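Local coordinates for integrase (Bovine immunodeficiency virus, PDB 3KKS), which probably inserts the DNA copy of the retroviral genome into host chromosomes, and is represented here by its catalytic core domain, at residues 6-11 with 93-98; 17-22 with 28-33. All blocks are in the same frame, centred on the assembly; numbering follows the deposited sequence.

Contact 1: 6-11 with 93-98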
loop_
_atom_site.group_PDB
_atom_site.type_symbol
_atom_site.label_atom_id
_atom_site.label_comp_id
_atom_site.label_asym_id
_atom_site.label_seq_id
_atom_site.Cartn_x
_atom_site.Cartn_y
_atom_site.Cartn_z
ATOM N N GLN A 6 -2.623 4.826 2.603
ATOM C CA GLN A 6 -3.241 4.134 3.719
ATOM C C GLN A 6 -2.706 2.713 3.730
ATOM O O GLN A 6 -2.692 2.030 2.701
ATOM C CB GLN A 6 -4.764 4.099 3.605
ATOM C CG GLN A 6 -5.386 3.228 4.688
ATOM C CD GLN A 6 -6.856 3.501 4.905
ATOM O OE1 GLN A 6 -7.565 2.683 5.503
ATOM N NE2 GLN A 6 -7.326 4.659 4.431
ATOM N N MET A 7 -2.270 2.273 4.900
ATOM C CA MET A 7 -1.703 0.951 5.049
ATOM C C MET A 7 -2.516 0.057 5.959
ATOM O O MET A 7 -3.184 0.523 6.878
ATOM C CB MET A 7 -0.286 1.068 5.597
ATOM C CG MET A 7 -0.200 1.857 6.886
ATOM S SD MET A 7 1.491 1.983 7.520
ATOM C CE MET A 7 1.187 3.045 8.977
ATOM N N ASP A 8 -2.432 -1.240 5.689
ATOM C CA ASP A 8 -3.130 -2.256 6.458
ATOM C C ASP A 8 -2.390 -3.568 6.264
ATOM O O ASP A 8 -1.662 -3.751 5.287
ATOM C CB ASP A 8 -4.571 -2.432 5.961
ATOM C CG ASP A 8 -5.473 -1.274 6.345
ATOM O OD1 ASP A 8 -5.698 -1.076 7.564
ATOM O OD2 ASP A 8 -5.961 -0.566 5.431
ATOM N N ASN A 9 -2.566 -4.469 7.217
ATOM C CA ASN A 9 -1.965 -5.780 7.135
ATOM C C ASN A 9 -3.098 -6.699 6.744
ATOM O O ASN A 9 -4.222 -6.532 7.210
ATOM C CB ASN A 9 -1.398 -6.205 8.485
ATOM C CG ASN A 9 -0.155 -5.441 8.846
ATOM O OD1 ASN A 9 0.749 -5.298 8.029
ATOM N ND2 ASN A 9 -0.094 -4.951 10.077
ATOM N N THR A 10 -2.815 -7.649 5.867
ATOM C CA THR A 10 -3.841 -8.585 5.454
ATOM C C THR A 10 -3.242 -9.969 5.459
ATOM O O THR A 10 -2.045 -10.143 5.673
ATOM C CB THR A 10 -4.352 -8.300 4.037
ATOM O OG1 THR A 10 -3.287 -8.498 3.100
ATOM C CG2 THR A 10 -4.858 -6.881 3.934
ATOM N N HIS A 11 -4.090 -10.952 5.214
ATOM C CA HIS A 11 -3.655 -12.329 5.173
ATOM C C HIS A 11 -4.112 -12.979 3.895
ATOM O O HIS A 11 -5.211 -12.754 3.406
ATOM C CB HIS A 11 -4.226 -13.113 6.351
ATOM C CG HIS A 11 -3.822 -12.574 7.678
ATOM N ND1 HIS A 11 -2.832 -13.144 8.449
ATOM C CD2 HIS A 11 -4.238 -11.472 8.354
ATOM C CE1 HIS A 11 -2.651 -12.419 9.535
ATOM N NE2 HIS A 11 -3.488 -11.400 9.503
ATOM N N GLY A 93 -13.145 4.035 -0.372
ATOM C CA GLY A 93 -13.643 3.295 -1.516
ATOM C C GLY A 93 -12.480 2.710 -2.297
ATOM O O GLY A 93 -12.413 1.504 -2.525
ATOM N N VAL A 94 -11.555 3.578 -2.698
ATOM C CA VAL A 94 -10.375 3.169 -3.446
ATOM C C VAL A 94 -9.618 2.034 -2.737
ATOM O O VAL A 94 -9.275 1.028 -3.352
ATOM C CB VAL A 94 -9.421 4.376 -3.653
ATOM C CG1 VAL A 94 -8.187 3.953 -4.444
ATOM C CG2 VAL A 94 -10.154 5.501 -4.379
ATOM N N VAL A 95 -9.374 2.201 -1.443
ATOM C CA VAL A 95 -8.650 1.215 -0.645
ATOM C C VAL A 95 -9.304 -0.159 -0.574
ATOM O O VAL A 95 -8.622 -1.181 -0.672
ATOM C CB VAL A 95 -8.433 1.730 0.802
ATOM C CG1 VAL A 95 -7.801 0.645 1.670
ATOM C CG2 VAL A 95 -7.552 2.958 0.780
ATOM N N GLU A 96 -10.619 -0.178 -0.386
ATOM C CA GLU A 96 -11.372 -1.423 -0.295
ATOM C C GLU A 96 -11.285 -2.188 -1.609
ATOM O O GLU A 96 -11.013 -3.386 -1.628
ATOM C CB GLU A 96 -12.839 -1.129 0.009
ATOM C CG GLU A 96 -13.086 -0.388 1.309
ATOM C CD GLU A 96 -12.839 -1.249 2.524
ATOM O OE1 GLU A 96 -12.448 -2.428 2.343
ATOM O OE2 GLU A 96 -13.037 -0.749 3.656
ATOM N N ARG A 97 -11.534 -1.487 -2.707
ATOM C CA ARG A 97 -11.477 -2.103 -4.023
ATOM C C ARG A 97 -10.079 -2.652 -4.330
ATOM O O ARG A 97 -9.945 -3.740 -4.885
ATOM C CB ARG A 97 -11.884 -1.092 -5.094
ATOM C CG ARG A 97 -11.817 -1.640 -6.507
ATOM C CD ARG A 97 -12.323 -0.635 -7.542
ATOM N NE ARG A 97 -11.655 0.661 -7.428
ATOM C CZ ARG A 97 -11.129 1.333 -8.448
ATOM N NH1 ARG A 97 -10.546 2.505 -8.232
ATOM N NH2 ARG A 97 -11.167 0.834 -9.680
ATOM N N ALA A 98 -9.044 -1.902 -3.968
ATOM C CA ALA A 98 -7.671 -2.336 -4.217
ATOM C C ALA A 98 -7.351 -3.648 -3.504
ATOM O O ALA A 98 -6.733 -4.532 -4.084
ATOM C CB ALA A 98 -6.681 -1.245 -3.779
#
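V95 presses its CG2 methyl against Q6, and this is the closest approach of segments 6-11 and 93-98. The methyl lies 4.1 Å from CB of Q6 and 4.0 Å from its NE2, so it touches the root and the amide end of one side chain. Q6 makes this possible by running extended, with CG anti to the backbone N (chi1 173°), and its chain crosses the valine at about a right angle. As modelled, the amide gains no polar partner from V95: its NE2 meets a methyl, and OE1 is buried without a partner. I85 and Q92 also pack on Q6.

The other branch of V95 meets the strand more loosely. CG1 is 4.4 Å from OD2 of D8, a long contact between a methyl and a carboxylate oxygen, and the only other one the two segments make. D8 and E96, together with D60, match in order and spacing the D,D-35-E motif of retroviral integrases, set on an RNase H-like fold: D8 sits on the first strand, and E96 follows V95 on the helix. OD1 of D8 lies close to OD2 of D60, consistent with a pocket that collects divalent metal ions in relatives.

E96 lies on the open side of the helix, exposed; its OE2 accepts a hydrogen bond from NE2 of Q92 and stays 7.3 Å from OD2 of D8. The helix backbone here is regular, with R97 N bonded to G93 O at 3.1 Å, while backbone bonds to V21 and V19 keep Q6 and D8 in the sheet. Further along the strand the two elements meet again, where T10 packs on H99 and K103 of the same helix.

Contact 2: 17-22 with 28-33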
loop_
_atom_site.group_PDB
_atom_site.type_symbol
_atom_site.label_atom_id
_atom_site.label_comp_id
_atom_site.label_asym_id
_atom_site.label_seq_id
_atom_site.Cartn_x
_atom_site.Cartn_y
_atom_site.Cartn_z
ATOM N N ILE A 17 0.552 -10.025 4.745
ATOM C CA ILE A 17 0.978 -9.068 3.731
ATOM C C ILE A 17 0.633 -7.626 4.084
ATOM O O ILE A 17 -0.538 -7.281 4.247
ATOM C CB ILE A 17 0.349 -9.407 2.357
ATOM C CG1 ILE A 17 0.883 -10.751 1.860
ATOM C CG2 ILE A 17 0.669 -8.308 1.342
ATOM C CD1 ILE A 17 0.138 -11.300 0.653
ATOM N N TRP A 18 1.667 -6.800 4.222
ATOM C CA TRP A 18 1.497 -5.382 4.509
ATOM C C TRP A 18 1.094 -4.750 3.180
ATOM O O TRP A 18 1.723 -5.012 2.156
ATOM C CB TRP A 18 2.815 -4.780 4.973
ATOM C CG TRP A 18 2.731 -3.331 5.317
ATOM C CD1 TRP A 18 2.232 -2.787 6.471
ATOM C CD2 TRP A 18 3.194 -2.231 4.525
ATOM N NE1 TRP A 18 2.367 -1.422 6.447
ATOM C CE2 TRP A 18 2.957 -1.051 5.262
ATOM C CE3 TRP A 18 3.796 -2.130 3.259
ATOM C CZ2 TRP A 18 3.300 0.220 4.787
ATOM C CZ3 TRP A 18 4.141 -0.857 2.780
ATOM C CH2 TRP A 18 3.894 0.296 3.547
ATOM N N VAL A 19 0.061 -3.915 3.196
ATOM C CA VAL A 19 -0.433 -3.278 1.979
ATOM C C VAL A 19 -0.643 -1.774 2.107
ATOM O O VAL A 19 -1.302 -1.301 3.029
ATOM C CB VAL A 19 -1.785 -3.908 1.552
ATOM C CG1 VAL A 19 -2.329 -3.202 0.306
ATOM C CG2 VAL A 19 -1.615 -5.403 1.295
ATOM N N ALA A 20 -0.096 -1.013 1.168
ATOM C CA ALA A 20 -0.278 0.434 1.192
ATOM C C ALA A 20 -0.881 0.874 -0.131
ATOM O O ALA A 20 -0.453 0.429 -1.194
ATOM C CB ALA A 20 1.060 1.152 1.433
ATOM N N VAL A 21 -1.888 1.742 -0.066
ATOM C CA VAL A 21 -2.531 2.238 -1.270
ATOM C C VAL A 21 -2.448 3.751 -1.334
ATOM O O VAL A 21 -2.783 4.437 -0.365
ATOM C CB VAL A 21 -4.022 1.837 -1.328
ATOM C CG1 VAL A 21 -4.659 2.377 -2.617
ATOM C CG2 VAL A 21 -4.152 0.320 -1.250
ATOM N N GLU A 22 -1.996 4.277 -2.468
ATOM C CA GLU A 22 -1.913 5.722 -2.619
ATOM C C GLU A 22 -3.312 6.141 -3.066
ATOM O O GLU A 22 -3.770 5.747 -4.131
ATOM C CB GLU A 22 -0.854 6.091 -3.657
ATOM C CG GLU A 22 -0.381 7.537 -3.570
ATOM C CD GLU A 22 -1.157 8.468 -4.480
ATOM O OE1 GLU A 22 -1.699 9.471 -3.985
ATOM O OE2 GLU A 22 -1.215 8.195 -5.695
ATOM N N VAL A 28 -0.971 0.564 -5.888
ATOM C CA VAL A 28 -0.833 -0.329 -4.749
ATOM C C VAL A 28 0.594 -0.791 -4.529
ATOM O O VAL A 28 1.320 -1.078 -5.483
ATOM C CB VAL A 28 -1.702 -1.596 -4.914
ATOM C CG1 VAL A 28 -1.616 -2.459 -3.641
ATOM C CG2 VAL A 28 -3.144 -1.208 -5.197
ATOM N N GLU A 29 0.982 -0.846 -3.258
ATOM C CA GLU A 29 2.295 -1.324 -2.844
ATOM C C GLU A 29 2.036 -2.341 -1.748
ATOM O O GLU A 29 1.195 -2.117 -0.878
ATOM C CB GLU A 29 3.145 -0.195 -2.289
ATOM C CG GLU A 29 4.275 0.197 -3.202
ATOM C CD GLU A 29 5.012 -1.006 -3.773
ATOM O OE1 GLU A 29 5.400 -1.912 -2.995
ATOM O OE2 GLU A 29 5.206 -1.035 -5.007
ATOM N N ALA A 30 2.739 -3.463 -1.792
ATOM C CA ALA A 30 2.536 -4.502 -0.789
ATOM C C ALA A 30 3.833 -5.240 -0.561
ATOM O O ALA A 30 4.729 -5.201 -1.403
ATOM C CB ALA A 30 1.440 -5.479 -1.246
ATOM N N GLN A 31 3.923 -5.928 0.570
ATOM C CA GLN A 31 5.142 -6.647 0.911
ATOM C C GLN A 31 4.793 -7.766 1.879
ATOM O O GLN A 31 4.017 -7.553 2.805
ATOM C CB GLN A 31 6.114 -5.686 1.601
ATOM C CG GLN A 31 7.558 -5.815 1.190
ATOM C CD GLN A 31 7.894 -4.977 -0.029
ATOM O OE1 GLN A 31 7.353 -5.184 -1.114
ATOM N NE2 GLN A 31 8.796 -4.022 0.146
ATOM N N VAL A 32 5.346 -8.954 1.668
ATOM C CA VAL A 32 5.098 -10.060 2.590
ATOM C C VAL A 32 5.953 -9.806 3.834
ATOM O O VAL A 32 7.100 -9.384 3.713
ATOM C CB VAL A 32 5.546 -11.417 2.008
ATOM C CG1 VAL A 32 5.405 -12.502 3.076
ATOM C CG2 VAL A 32 4.728 -11.767 0.788
ATOM N N ILE A 33 5.413 -10.054 5.022
ATOM C CA ILE A 33 6.198 -9.855 6.242
ATOM C C ILE A 33 6.176 -11.105 7.145
ATOM O O ILE A 33 5.187 -11.842 7.179
ATOM C CB ILE A 33 5.709 -8.622 7.033
ATOM C CG1 ILE A 33 4.223 -8.743 7.337
ATOM C CG2 ILE A 33 5.981 -7.345 6.228
ATOM C CD1 ILE A 33 3.694 -7.601 8.138
#
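The carbonyl oxygen of E29 is gripped twice from strand 15-22: A20 N donates a 2.7 Å, nearly straight hydrogen bond (174° at the hydrogen), and V19 CA adds a CA-H...O contact at 3.5 Å. E29 N returns a bond to A20 O at 2.8 Å. One hydrogen-bonded pair further on, W18 N reaches Q31 O at 2.8 Å, more bent at 143°, while W18 O takes both Q31 N and, at 3.1 Å, the CA-H of A30. This is the regular antiparallel pairing of a beta hairpin.

On the face of I17, V19 and V21, apolar side chains pack side by side. A30 CB is flanked by I17 CG2 at 3.9 Å and by V19 CG2, and V19 CG1 meets V28 CG1 at 4.1 Å, the two valines crossing obliquely. Each of these CG1 methyls is anti to its own backbone N, a torsion that turns it toward the other valine. W18 lies on the other face, its CB touching I33 CG2 at 4.3 Å, with M7 and N9 of strand 4-12 packed on the side chain. E29, bent at chi2, carries its carboxylate off to the hydroxyl of Y52.

Helix 116-129, through L120 and L124, and helix 89-109, through A98, H99 and L102, cover the valine face; helix 38-51 packs through C44 against W18 and I33, and strand 4-12 borders 15-22 along its other edge.

From the N terminus the chain first lays down strand 4-12, turns back as strand 15-22, and turns again into strand 28-33. Contact 2 closes this second, short hairpin, locking an outermost strand of the sheet to its neighbour. The chain then passes through helix 38-51 and strands 56-59 and 80-83 before helix 89-109 returns to the first strand, where contact 1 closes a loop of 81 residues that contains the whole of contact 2. The two meet along strands 4-12 and 15-22, probably through hydrogen bonds from V19 N to D8 O and from I17 N to T10 O. Together they tie hairpin, first strand and long helix into one core.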